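Local coordinates for GTP-binding protein (Pyrococcus horikoshii, PDB 1WXQ) that probably binds GTP as an Obg-type GTPase with an appended TGS domain, although its cellular role is not established, at residues T350-D353 with L354-V358. Residues are numbered along the deposited sequence; the frame is centred on the assembly and turned at random.
Sequences TPRD and LAFKV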
loop_
_atom_site.group_PDB
_atom_site.type_symbol
_atom_site.label_atom_id
_atom_site.label_comp_id
_atom_site.label_asym_id
_atom_site.label_seq_id
_atom_site.Cartn_x
_atom_site.Cartn_y
_atom_site.Cartn_z
ATOM N N THR A 350 -18.263 0.556 6.305
ATOM C CA THR A 350 -19.599 0.023 6.468
ATOM C C THR A 350 -20.237 0.043 5.094
ATOM O O THR A 350 -19.675 0.620 4.153
ATOM C CB THR A 350 -20.439 0.872 7.456
ATOM O OG1 THR A 350 -20.425 2.244 7.053
ATOM C CG2 THR A 350 -19.893 0.755 8.857
ATOM N N PRO A 351 -21.408 -0.599 4.944
ATOM C CA PRO A 351 -22.032 -0.590 3.622
ATOM C C PRO A 351 -22.329 0.810 3.093
ATOM O O PRO A 351 -22.238 1.047 1.883
ATOM C CB PRO A 351 -23.274 -1.446 3.828
ATOM C CG PRO A 351 -22.777 -2.466 4.805
ATOM C CD PRO A 351 -22.064 -1.586 5.814
ATOM N N ARG A 352 -22.666 1.741 3.981
ATOM C CA ARG A 352 -22.923 3.080 3.507
ATOM C C ARG A 352 -21.661 3.667 2.899
ATOM O O ARG A 352 -21.695 4.415 1.933
ATOM C CB ARG A 352 -23.374 3.936 4.689
ATOM C CG ARG A 352 -23.585 5.395 4.285
ATOM C CD ARG A 352 -23.786 6.308 5.497
ATOM N NE ARG A 352 -24.978 5.904 6.247
ATOM C CZ ARG A 352 -26.127 6.556 5.987
ATOM N NH1 ARG A 352 -26.151 7.520 5.082
ATOM N NH2 ARG A 352 -27.239 6.234 6.656
ATOM N N ASP A 353 -20.504 3.294 3.448
ATOM C CA ASP A 353 -19.224 3.752 2.905
ATOM C C ASP A 353 -19.061 3.132 1.533
ATOM O O ASP A 353 -18.523 3.747 0.628
ATOM C CB ASP A 353 -18.035 3.323 3.787
ATOM C CG ASP A 353 -17.969 4.073 5.110
ATOM O OD1 ASP A 353 -18.119 5.306 5.098
ATOM O OD2 ASP A 353 -17.744 3.442 6.164
ATOM N N LEU A 354 -19.514 1.893 1.383
ATOM C CA LEU A 354 -19.411 1.221 0.092
ATOM C C LEU A 354 -20.326 1.915 -0.922
ATOM O O LEU A 354 -20.053 1.905 -2.115
ATOM C CB LEU A 354 -19.790 -0.255 0.218
ATOM C CG LEU A 354 -19.955 -0.953 -1.129
ATOM C CD1 LEU A 354 -18.598 -1.013 -1.847
ATOM C CD2 LEU A 354 -20.552 -2.342 -0.922
ATOM N N ALA A 355 -21.403 2.527 -0.434
ATOM C CA ALA A 355 -22.340 3.256 -1.299
ATOM C C ALA A 355 -21.656 4.479 -1.920
ATOM O O ALA A 355 -21.797 4.740 -3.116
ATOM C CB ALA A 355 -23.570 3.705 -0.496
ATOM N N PHE A 356 -20.902 5.219 -1.111
ATOM C CA PHE A 356 -20.220 6.409 -1.617
ATOM C C PHE A 356 -19.160 6.101 -2.661
ATOM O O PHE A 356 -18.964 6.879 -3.603
ATOM C CB PHE A 356 -19.627 7.224 -0.463
ATOM C CG PHE A 356 -20.639 8.098 0.226
ATOM C CD1 PHE A 356 -21.141 9.234 -0.405
ATOM C CD2 PHE A 356 -21.113 7.778 1.494
ATOM C CE1 PHE A 356 -22.101 10.038 0.225
ATOM C CE2 PHE A 356 -22.073 8.578 2.127
ATOM C CZ PHE A 356 -22.564 9.708 1.487
ATOM N N LYS A 357 -18.480 4.971 -2.519
ATOM C CA LYS A 357 -17.488 4.611 -3.516
ATOM C C LYS A 357 -18.167 4.549 -4.878
ATOM O O LYS A 357 -17.584 4.957 -5.878
ATOM C CB LYS A 357 -16.842 3.259 -3.196
ATOM C CG LYS A 357 -15.703 3.350 -2.215
ATOM C CD LYS A 357 -14.690 4.399 -2.646
ATOM C CE LYS A 357 -13.446 4.340 -1.767
ATOM N NZ LYS A 357 -12.819 2.982 -1.833
ATOM N N VAL A 358 -19.400 4.043 -4.910
ATOM C CA VAL A 358 -20.143 3.954 -6.159
ATOM C C VAL A 358 -20.567 5.367 -6.575
ATOM O O VAL A 358 -20.106 5.884 -7.596
ATOM C CB VAL A 358 -21.418 3.069 -6.027
ATOM C CG1 VAL A 358 -22.067 2.890 -7.410
ATOM C CG2 VAL A 358 -21.074 1.715 -5.409
#
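In the capped first turn of helix 351-358, Leu354 N donates to the carbonyl O of the N-cap residue Thr350 at 3.1 Å. The turn illustrates N-terminal capping from within the helix: Asp353, at the third helical position, reaches back to Thr350. Its CG stands beside its own backbone N (chi1 -71°), which turns the carboxylate toward the helix start. OD2 then takes two bonds: Thr350 N meets it on the anti side, near the carboxylate plane, at 2.9 Å, while Thr350 OG1 donates from well above that plane at 3.1 Å. The first is one half of a capping box; the reciprocal half is not made, since the Thr350 hydroxyl turns to the same OD2. The negative group would suit the positive end of the helix dipole. With an alanine here the carboxylate is gone, and the Thr350 amide and hydroxyl would probably lose their shared acceptor, leaving the cap less firmly fixed.

Beyond the cap the helical ladder continues, with Ala355 N bonded to Pro351 O at 2.9 Å and Phe356 N to Arg352 O at 3.2 Å; the next rung, Lys357 N to Asp353 O, is weak. On the outer side Arg352 and Phe356, one turn apart, run side by side in the same direction. The aliphatic part of Arg352 lies beside the ring, CG 4.1 Å from Phe356 CE2, while its NE goes to Glu380 in a salt bridge.

Pro351 and Leu354 face the domain interior, Pro351 meeting Ala369 and Leu384, and Leu354 meeting Val322, Phe343 and Leu384. A capped helix laid with its apolar side against a four-stranded mixed sheet of order 2-1-4-3 is characteristic of the ubiquitin-like beta-grasp fold of TGS domains.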